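Local coordinates for protein glutathione S-transferase (Bombyx mori, PDB 4E8H) that probably acts as a glutathione transferase, a homodimeric enzyme of the delta/epsilon type that binds glutathione in its thioredoxin-like domain, at residues Pro17-Met22 against Thr207-Leu212; Thr37-Gly42 against His56-Met61. All coordinates share one frame; numbering follows the deposited sequence.

Contact 1: residues Pro17-Met22 against Thr207-Leu212. With GSH (glutathione), chain F.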
ATOM      1  N   PRO B  17     -12.467   1.922  -3.835  1.00  8.00           N
ATOM      2  CA  PRO B  17     -11.457   1.226  -4.640  1.00  7.97           C
ATOM      3  C   PRO B  17     -11.936   0.810  -6.037  1.00  7.93           C
ATOM      4  O   PRO B  17     -11.155   0.889  -6.988  1.00  7.93           O
ATOM      5  CB  PRO B  17     -11.106  -0.005  -3.788  1.00  7.97           C
ATOM      6  CG  PRO B  17     -12.239  -0.166  -2.846  1.00  8.00           C
ATOM      7  CD  PRO B  17     -12.699   1.224  -2.556  1.00  8.01           C
ATOM      8  N   CYS B  18     -13.194   0.383  -6.164  1.00  7.92           N
ATOM      9  CA  CYS B  18     -13.763   0.063  -7.478  1.00  8.00           C
ATOM     10  C   CYS B  18     -13.733   1.276  -8.410  1.00  7.78           C
ATOM     11  O   CYS B  18     -13.379   1.156  -9.583  1.00  7.74           O
ATOM     12  CB  CYS B  18     -15.190  -0.482  -7.344  1.00  8.06           C
ATOM     13  SG  CYS B  18     -15.299  -2.074  -6.483  1.00  9.21           S
ATOM     14  N   ARG B  19     -14.084   2.441  -7.866  1.00  7.54           N
ATOM     15  CA  ARG B  19     -14.124   3.688  -8.628  1.00  7.41           C
ATOM     16  C   ARG B  19     -12.752   4.134  -9.147  1.00  7.38           C
ATOM     17  O   ARG B  19     -12.652   4.648 -10.260  1.00  7.23           O
ATOM     18  CB  ARG B  19     -14.784   4.790  -7.798  1.00  7.42           C
ATOM     19  CG  ARG B  19     -16.301   4.638  -7.686  1.00  7.57           C
ATOM     20  CD  ARG B  19     -16.846   5.243  -6.400  1.00  8.29           C
ATOM     21  NE  ARG B  19     -16.426   6.629  -6.206  1.00  8.98           N
ATOM     22  CZ  ARG B  19     -16.615   7.325  -5.088  1.00  9.36           C
ATOM     23  NH1 ARG B  19     -17.222   6.770  -4.045  1.00  9.73           N
ATOM     24  NH2 ARG B  19     -16.194   8.578  -5.007  1.00  9.15           N
ATOM     25  N   ALA B  20     -11.706   3.931  -8.346  1.00  7.42           N
ATOM     26  CA  ALA B  20     -10.335   4.220  -8.773  1.00  7.54           C
ATOM     27  C   ALA B  20      -9.931   3.345  -9.961  1.00  7.61           C
ATOM     28  O   ALA B  20      -9.322   3.830 -10.918  1.00  7.76           O
ATOM     29  CB  ALA B  20      -9.360   4.042  -7.613  1.00  7.48           C
ATOM     30  N   VAL B  21     -10.281   2.060  -9.895  1.00  7.63           N
ATOM     31  CA  VAL B  21      -9.999   1.126 -10.985  1.00  7.54           C
ATOM     32  C   VAL B  21     -10.758   1.513 -12.259  1.00  7.62           C
ATOM     33  O   VAL B  21     -10.170   1.553 -13.343  1.00  7.43           O
ATOM     34  CB  VAL B  21     -10.319  -0.346 -10.597  1.00  7.57           C
ATOM     35  CG1 VAL B  21     -10.180  -1.271 -11.805  1.00  7.49           C
ATOM     36  CG2 VAL B  21      -9.411  -0.815  -9.469  1.00  7.45           C
ATOM     37  N   MET B  22     -12.049   1.811 -12.114  1.00  7.72           N
ATOM     38  CA  MET B  22     -12.920   2.112 -13.257  1.00  8.02           C
ATOM     39  C   MET B  22     -12.465   3.344 -14.039  1.00  7.83           C
ATOM     40  O   MET B  22     -12.501   3.345 -15.269  1.00  7.80           O
ATOM     41  CB  MET B  22     -14.381   2.263 -12.809  1.00  8.25           C
ATOM     42  CG  MET B  22     -15.038   0.951 -12.388  1.00  9.73           C
ATOM     43  SD  MET B  22     -16.509   1.179 -11.366  1.00 13.33           S
ATOM     44  CE  MET B  22     -17.754   1.473 -12.616  1.00 12.54           C
ATOM     45  N   THR B 207     -21.136  10.075  -9.168  1.00 11.61           N
ATOM     46  CA  THR B 207     -22.270   9.178  -8.929  1.00 11.71           C
ATOM     47  C   THR B 207     -22.028   8.281  -7.711  1.00 11.66           C
ATOM     48  O   THR B 207     -22.909   8.139  -6.861  1.00 11.62           O
ATOM     49  CB  THR B 207     -22.599   8.326 -10.184  1.00 11.79           C
ATOM     50  OG1 THR B 207     -22.871   9.191 -11.294  1.00 12.05           O
ATOM     51  CG2 THR B 207     -23.817   7.432  -9.949  1.00 11.91           C
ATOM     52  N   GLY B 208     -20.832   7.699  -7.626  1.00 11.62           N
ATOM     53  CA  GLY B 208     -20.460   6.837  -6.502  1.00 11.54           C
ATOM     54  C   GLY B 208     -20.474   7.562  -5.168  1.00 11.60           C
ATOM     55  O   GLY B 208     -20.996   7.043  -4.178  1.00 11.43           O
ATOM     56  N   ALA B 209     -19.906   8.768  -5.157  1.00 11.72           N
ATOM     57  CA  ALA B 209     -19.832   9.601  -3.956  1.00 12.01           C
ATOM     58  C   ALA B 209     -21.211   9.994  -3.422  1.00 12.34           C
ATOM     59  O   ALA B 209     -21.432  10.001  -2.210  1.00 12.17           O
ATOM     60  CB  ALA B 209     -18.992  10.843  -4.223  1.00 11.94           C
ATOM     61  N   LYS B 210     -22.128  10.318  -4.333  1.00 12.89           N
ATOM     62  CA  LYS B 210     -23.492  10.688  -3.962  1.00 13.63           C
ATOM     63  C   LYS B 210     -24.251   9.524  -3.334  1.00 13.88           C
ATOM     64  O   LYS B 210     -25.046   9.725  -2.414  1.00 13.86           O
ATOM     65  CB  LYS B 210     -24.250  11.226  -5.171  1.00 13.73           C
ATOM     66  CG  LYS B 210     -23.952  12.687  -5.481  1.00 14.88           C
ATOM     67  CD  LYS B 210     -24.298  13.024  -6.921  1.00 16.62           C
ATOM     68  CE  LYS B 210     -25.720  12.609  -7.258  1.00 17.56           C
ATOM     69  NZ  LYS B 210     -25.939  12.501  -8.729  1.00 18.36           N
ATOM     70  N   MET B 211     -23.995   8.315  -3.833  1.00 14.32           N
ATOM     71  CA  MET B 211     -24.577   7.097  -3.268  1.00 14.93           C
ATOM     72  C   MET B 211     -24.136   6.875  -1.823  1.00 15.18           C
ATOM     73  O   MET B 211     -24.964   6.569  -0.962  1.00 15.21           O
ATOM     74  CB  MET B 211     -24.224   5.881  -4.126  1.00 14.99           C
ATOM     75  CG  MET B 211     -24.951   5.831  -5.456  1.00 15.69           C
ATOM     76  SD  MET B 211     -24.290   4.525  -6.502  1.00 17.24           S
ATOM     77  CE  MET B 211     -25.400   4.604  -7.906  1.00 17.25           C
ATOM     78  N   LEU B 212     -22.838   7.032  -1.562  1.00 15.61           N
ATOM     79  CA  LEU B 212     -22.321   6.998  -0.196  1.00 16.05           C
ATOM     80  C   LEU B 212     -22.925   8.125   0.644  1.00 16.61           C
ATOM     81  O   LEU B 212     -23.244   7.926   1.820  1.00 16.47           O
ATOM     82  CB  LEU B 212     -20.789   7.091  -0.181  1.00 15.92           C
ATOM     83  CG  LEU B 212     -19.946   5.902  -0.664  1.00 15.73           C
ATOM     84  CD1 LEU B 212     -18.476   6.290  -0.751  1.00 15.24           C
ATOM     85  CD2 LEU B 212     -20.126   4.671   0.224  1.00 15.44           C
TER
HETATM   86  N1  GSH F 301      -7.476  -2.332   0.005  1.00  8.44           N
HETATM   87  CA1 GSH F 301      -8.530  -2.888  -0.825  1.00  8.82           C
HETATM   88  C1  GSH F 301      -8.428  -2.307  -2.207  1.00  8.57           C
HETATM   89  O11 GSH F 301      -7.845  -1.216  -2.394  1.00  8.49           O
HETATM   90  O12 GSH F 301      -8.919  -2.909  -3.188  1.00  8.41           O
HETATM   91  CB1 GSH F 301      -9.893  -2.564  -0.217  1.00  9.43           C
HETATM   92  CG1 GSH F 301     -10.942  -3.594  -0.634  1.00 10.48           C
HETATM   93  CD1 GSH F 301     -12.122  -3.592   0.315  1.00 11.27           C
HETATM   94  OE1 GSH F 301     -11.921  -3.554   1.710  1.00 11.70           O
HETATM   95  N2  GSH F 301     -13.337  -3.632  -0.233  1.00 11.93           N
HETATM   96  CA2 GSH F 301     -14.541  -3.740   0.574  1.00 12.98           C
HETATM   97  C2  GSH F 301     -14.972  -5.171   0.686  1.00 13.25           C
HETATM   98  O2  GSH F 301     -14.715  -6.042  -0.391  1.00 13.49           O
HETATM   99  CB2 GSH F 301     -15.658  -2.919  -0.058  1.00 13.54           C
HETATM  100  SG2 GSH F 301     -15.302  -1.143  -0.077  1.00 14.91           S
HETATM  101  N3  GSH F 301     -15.583  -5.555   1.809  1.00 13.62           N
HETATM  102  CA3 GSH F 301     -16.188  -6.870   1.959  1.00 14.17           C
HETATM  103  C3  GSH F 301     -15.223  -7.892   2.522  1.00 14.75           C
HETATM  104  O31 GSH F 301     -13.998  -7.646   2.576  1.00 15.03           O
HETATM  105  O32 GSH F 301     -15.634  -8.998   2.941  1.00 14.91           O
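Arg19 makes this a buried interdomain helix-to-helix contact, laying its guanidinium on the backbone of Gly208 and Ala209. It belongs to the glutathione transferase fold, in which a thioredoxin-like domain, here represented by helix 16-27, packs against an all-helical part that ends with helix 201-213. The two short segments run almost antiparallel, at 171°, yet their axes come no closer than 11.1 Å, so a single long side chain has to span the gap. How it does so illustrates a wider point: an arginine can join two helices by its flat surface as well as by its charge. One face of the guanidinium lies over the peptide link from Gly208 to Ala209, offset so that the peptide sits near its NH1 rim, with Arg19 NH1 3.5 Å from Gly208 C. The lack of a side chain at Gly208 lets Arg19 CD approach to 4.0 Å from Gly208 CA. A bend at chi3 (53°) turns the end of the chain across helix 201-213, so that the guanidinium lies against its backbone. No hydrogen bond joins the segments themselves; the polar grip comes from around them, through a salt bridge from NH2 to Asp205 and hydrogen bonds to Asn171 and to the backbone oxygen of Pro14. With a leucine in this position, Asp205 would probably be left without its charged mate, and the peptide at Gly208 would lose the flat group that lies against it. Ala209 CB meets Arg19 NH2 at 3.7 Å, while Leu212 touches the group differently, its CD1 lying in the guanidinium plane at the edge, 3.6 Å from NH1.

Contact 2: residues Thr37-Gly42 against His56-Met61. With GSH (glutathione), chain F.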
ATOM      1  N   THR B  37     -21.486  -7.146  -7.612  1.00 16.91           N
ATOM      2  CA  THR B  37     -21.227  -8.134  -6.573  1.00 17.69           C
ATOM      3  C   THR B  37     -21.781  -7.647  -5.238  1.00 18.61           C
ATOM      4  O   THR B  37     -21.165  -6.830  -4.546  1.00 18.56           O
ATOM      5  CB  THR B  37     -19.725  -8.494  -6.487  1.00 17.56           C
ATOM      6  OG1 THR B  37     -19.270  -8.948  -7.770  1.00 17.02           O
ATOM      7  CG2 THR B  37     -19.484  -9.596  -5.458  1.00 17.44           C
ATOM      8  N   ASN B  38     -22.960  -8.164  -4.902  1.00 19.85           N
ATOM      9  CA  ASN B  38     -23.718  -7.750  -3.729  1.00 21.18           C
ATOM     10  C   ASN B  38     -23.106  -8.288  -2.436  1.00 22.01           C
ATOM     11  O   ASN B  38     -23.303  -9.453  -2.081  1.00 22.07           O
ATOM     12  CB  ASN B  38     -25.172  -8.221  -3.877  1.00 21.25           C
ATOM     13  CG  ASN B  38     -26.150  -7.427  -3.027  1.00 21.70           C
ATOM     14  OD1 ASN B  38     -25.823  -6.959  -1.935  1.00 22.10           O
ATOM     15  ND2 ASN B  38     -27.374  -7.284  -3.525  1.00 22.04           N
ATOM     16  N   ILE B  39     -22.357  -7.425  -1.750  1.00 23.13           N
ATOM     17  CA  ILE B  39     -21.726  -7.756  -0.467  1.00 24.23           C
ATOM     18  C   ILE B  39     -22.774  -8.125   0.576  1.00 24.83           C
ATOM     19  O   ILE B  39     -22.652  -9.149   1.252  1.00 24.94           O
ATOM     20  CB  ILE B  39     -20.856  -6.578   0.066  1.00 24.24           C
ATOM     21  CG1 ILE B  39     -19.744  -6.193  -0.930  1.00 24.50           C
ATOM     22  CG2 ILE B  39     -20.301  -6.870   1.468  1.00 24.46           C
ATOM     23  CD1 ILE B  39     -18.958  -7.387  -1.527  1.00 24.56           C
ATOM     24  N   MET B  40     -23.803  -7.283   0.688  1.00 25.58           N
ATOM     25  CA  MET B  40     -24.922  -7.505   1.608  1.00 26.36           C
ATOM     26  C   MET B  40     -25.488  -8.923   1.527  1.00 26.40           C
ATOM     27  O   MET B  40     -25.736  -9.554   2.555  1.00 26.53           O
ATOM     28  CB  MET B  40     -26.038  -6.483   1.359  1.00 26.61           C
ATOM     29  CG  MET B  40     -25.682  -5.050   1.730  1.00 27.85           C
ATOM     30  SD  MET B  40     -25.466  -4.799   3.505  1.00 30.30           S
ATOM     31  CE  MET B  40     -27.169  -4.787   4.071  1.00 30.18           C
ATOM     32  N   ASN B  41     -25.679  -9.418   0.304  1.00 26.37           N
ATOM     33  CA  ASN B  41     -26.260 -10.744   0.078  1.00 26.23           C
ATOM     34  C   ASN B  41     -25.272 -11.907   0.178  1.00 25.91           C
ATOM     35  O   ASN B  41     -25.661 -13.071   0.043  1.00 25.89           O
ATOM     36  CB  ASN B  41     -26.983 -10.782  -1.272  1.00 26.39           C
ATOM     37  CG  ASN B  41     -28.333 -10.094  -1.231  1.00 26.65           C
ATOM     38  OD1 ASN B  41     -28.753  -9.574  -0.195  1.00 27.06           O
ATOM     39  ND2 ASN B  41     -29.025 -10.090  -2.364  1.00 27.01           N
ATOM     40  N   GLY B  42     -24.002 -11.589   0.413  1.00 25.46           N
ATOM     41  CA  GLY B  42     -22.955 -12.600   0.523  1.00 24.81           C
ATOM     42  C   GLY B  42     -22.512 -13.169  -0.813  1.00 24.32           C
ATOM     43  O   GLY B  42     -21.998 -14.289  -0.872  1.00 24.35           O
ATOM     44  N   HIS B  56     -12.042 -12.473  -0.439  1.00 10.53           N
ATOM     45  CA  HIS B  56     -13.428 -12.053  -0.709  1.00 10.59           C
ATOM     46  C   HIS B  56     -13.640 -10.535  -0.637  1.00 10.54           C
ATOM     47  O   HIS B  56     -14.481 -10.037   0.118  1.00 10.48           O
ATOM     48  CB  HIS B  56     -14.431 -12.814   0.179  1.00 10.63           C
ATOM     49  CG  HIS B  56     -14.120 -12.753   1.643  1.00 11.02           C
ATOM     50  ND1 HIS B  56     -14.460 -11.676   2.432  1.00 11.34           N
ATOM     51  CD2 HIS B  56     -13.497 -13.636   2.459  1.00 11.40           C
ATOM     52  CE1 HIS B  56     -14.060 -11.897   3.671  1.00 11.50           C
ATOM     53  NE2 HIS B  56     -13.474 -13.080   3.715  1.00 11.54           N
ATOM     54  N   THR B  57     -12.856  -9.813  -1.431  1.00 10.51           N
ATOM     55  CA  THR B  57     -12.969  -8.365  -1.532  1.00 10.47           C
ATOM     56  C   THR B  57     -13.434  -7.949  -2.921  1.00 10.25           C
ATOM     57  O   THR B  57     -13.317  -8.709  -3.887  1.00 10.24           O
ATOM     58  CB  THR B  57     -11.615  -7.660  -1.273  1.00 10.54           C
ATOM     59  OG1 THR B  57     -10.604  -8.243  -2.109  1.00 10.95           O
ATOM     60  CG2 THR B  57     -11.202  -7.780   0.192  1.00 10.66           C
ATOM     61  N   ILE B  58     -13.976  -6.738  -2.998  1.00  9.91           N
ATOM     62  CA  ILE B  58     -14.131  -6.025  -4.258  1.00  9.65           C
ATOM     63  C   ILE B  58     -13.284  -4.746  -4.175  1.00  9.42           C
ATOM     64  O   ILE B  58     -13.168  -4.154  -3.099  1.00  9.35           O
ATOM     65  CB  ILE B  58     -15.617  -5.701  -4.584  1.00  9.72           C
ATOM     66  CG1 ILE B  58     -16.284  -4.933  -3.434  1.00  9.78           C
ATOM     67  CG2 ILE B  58     -16.384  -6.983  -4.910  1.00  9.73           C
ATOM     68  CD1 ILE B  58     -17.555  -4.196  -3.827  1.00 10.29           C
ATOM     69  N   PRO B  59     -12.675  -4.320  -5.298  1.00  9.24           N
ATOM     70  CA  PRO B  59     -12.734  -4.901  -6.637  1.00  9.11           C
ATOM     71  C   PRO B  59     -11.871  -6.150  -6.783  1.00  9.07           C
ATOM     72  O   PRO B  59     -10.820  -6.263  -6.149  1.00  9.08           O
ATOM     73  CB  PRO B  59     -12.178  -3.784  -7.523  1.00  9.11           C
ATOM     74  CG  PRO B  59     -11.228  -3.058  -6.649  1.00  9.14           C
ATOM     75  CD  PRO B  59     -11.818  -3.119  -5.264  1.00  9.19           C
ATOM     76  N   THR B  60     -12.342  -7.083  -7.602  1.00  9.00           N
ATOM     77  CA  THR B  60     -11.533  -8.203  -8.053  1.00  8.91           C
ATOM     78  C   THR B  60     -11.560  -8.198  -9.578  1.00  9.04           C
ATOM     79  O   THR B  60     -12.628  -8.137 -10.195  1.00  8.92           O
ATOM     80  CB  THR B  60     -12.016  -9.552  -7.461  1.00  8.89           C
ATOM     81  OG1 THR B  60     -11.879  -9.520  -6.033  1.00  8.82           O
ATOM     82  CG2 THR B  60     -11.199 -10.718  -8.003  1.00  8.72           C
ATOM     83  N   MET B  61     -10.374  -8.227 -10.172  1.00  9.31           N
ATOM     84  CA  MET B  61     -10.227  -8.210 -11.618  1.00  9.72           C
ATOM     85  C   MET B  61     -10.009  -9.619 -12.161  1.00  9.97           C
ATOM     86  O   MET B  61      -9.258 -10.406 -11.580  1.00  9.94           O
ATOM     87  CB  MET B  61      -9.051  -7.313 -12.008  1.00  9.72           C
ATOM     88  CG  MET B  61      -8.812  -7.210 -13.501  1.00 10.18           C
ATOM     89  SD  MET B  61      -7.103  -6.827 -13.917  1.00 11.18           S
ATOM     90  CE  MET B  61      -6.320  -8.418 -13.639  1.00 10.98           C
TER
HETATM   91  N1  GSH F 301      -7.476  -2.332   0.005  1.00  8.44           N
HETATM   92  CA1 GSH F 301      -8.530  -2.888  -0.825  1.00  8.82           C
HETATM   93  C1  GSH F 301      -8.428  -2.307  -2.207  1.00  8.57           C
HETATM   94  O11 GSH F 301      -7.845  -1.216  -2.394  1.00  8.49           O
HETATM   95  O12 GSH F 301      -8.919  -2.909  -3.188  1.00  8.41           O
HETATM   96  CB1 GSH F 301      -9.893  -2.564  -0.217  1.00  9.43           C
HETATM   97  CG1 GSH F 301     -10.942  -3.594  -0.634  1.00 10.48           C
HETATM   98  CD1 GSH F 301     -12.122  -3.592   0.315  1.00 11.27           C
HETATM   99  OE1 GSH F 301     -11.921  -3.554   1.710  1.00 11.70           O
HETATM  100  N2  GSH F 301     -13.337  -3.632  -0.233  1.00 11.93           N
HETATM  101  CA2 GSH F 301     -14.541  -3.740   0.574  1.00 12.98           C
HETATM  102  C2  GSH F 301     -14.972  -5.171   0.686  1.00 13.25           C
HETATM  103  O2  GSH F 301     -14.715  -6.042  -0.391  1.00 13.49           O
HETATM  104  CB2 GSH F 301     -15.658  -2.919  -0.058  1.00 13.54           C
HETATM  105  SG2 GSH F 301     -15.302  -1.143  -0.077  1.00 14.91           S
HETATM  106  N3  GSH F 301     -15.583  -5.555   1.809  1.00 13.62           N
HETATM  107  CA3 GSH F 301     -16.188  -6.870   1.959  1.00 14.17           C
HETATM  108  C3  GSH F 301     -15.223  -7.892   2.522  1.00 14.75           C
HETATM  109  O31 GSH F 301     -13.998  -7.646   2.576  1.00 15.03           O
HETATM  110  O32 GSH F 301     -15.634  -8.998   2.941  1.00 14.91           O
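Ile58 meets two side chains of the loop that follows strand 32-36, and it meets each in a different way. Toward Ile39 the approach is tip to tip: Ile39 CD1 ends 4.1 Å from Ile58 CG1, and the two chains reach directly at one another. Thr37 instead slides past Ile58 in the opposite direction, with its CB 4.0 Å from Ile58 CG2. The split follows from the chi1 of Ile58, 55°, which sets CG1 between the backbone N and the carbonyl carbon and leaves CG2 as the separate branch for Thr37. The hydroxyl of Thr37 takes no part here and bonds to the backbone oxygen of Ile35. From Ile39 to Gly42 the loop makes a type I beta turn, closed by Gly42 N bonding to Ile39 O.

As a worked example, the pair shows how apolar packing can sit beside backbone recognition. While its side chain packs on the loop, with CG1 also against the cysteinyl part of glutathione, the backbone of Ile58 grips the ligand in both directions: Ile58 N gives a nearly straight bond (161°) to GSH O2 at 2.8 Å, and GSH N2 returns one to Ile58 O at 2.9 Å. Ile39 also reaches the peptide, its CG2 lying 4.1 Å from GSH CA3. The imidazole of His56 presents its edge to the glycyl carboxylate, ND1 bonding to GSH O32 at 3.0 Å, with a bend to 138°. Within 56-61, Thr60 OG1 bonds to Thr57 O at 2.7 Å, an oxygen that Tyr49 OH grips too. With the cis peptide bond before Pro59, this two-way pairing with the cysteinyl backbone of glutathione is the hallmark of the thioredoxin-like G-site of glutathione transferases.

How the contacts relate
Contact 2 lies within the thioredoxin-like domain, whereas contact 1 ties that domain to the last helix of the modelled chain. Both segments of contact 2 follow 17-22 in the sequence, and the long helical part of the chain intervenes before 207-212 returns to complete contact 1. Their centres are 14 Å apart, but the two meet where helix 16-27 backs the turn at the cis proline: Pro17 CB is 3.5 Å from Pro59 CD, and Cys18 SG lies 3.7 Å from Pro59 N. Glutathione touches both, at Pro17 and along 56-59. Helix 16-27 thus has one side toward the glutathione-binding segment 56-61 and another toward the C-terminal helices.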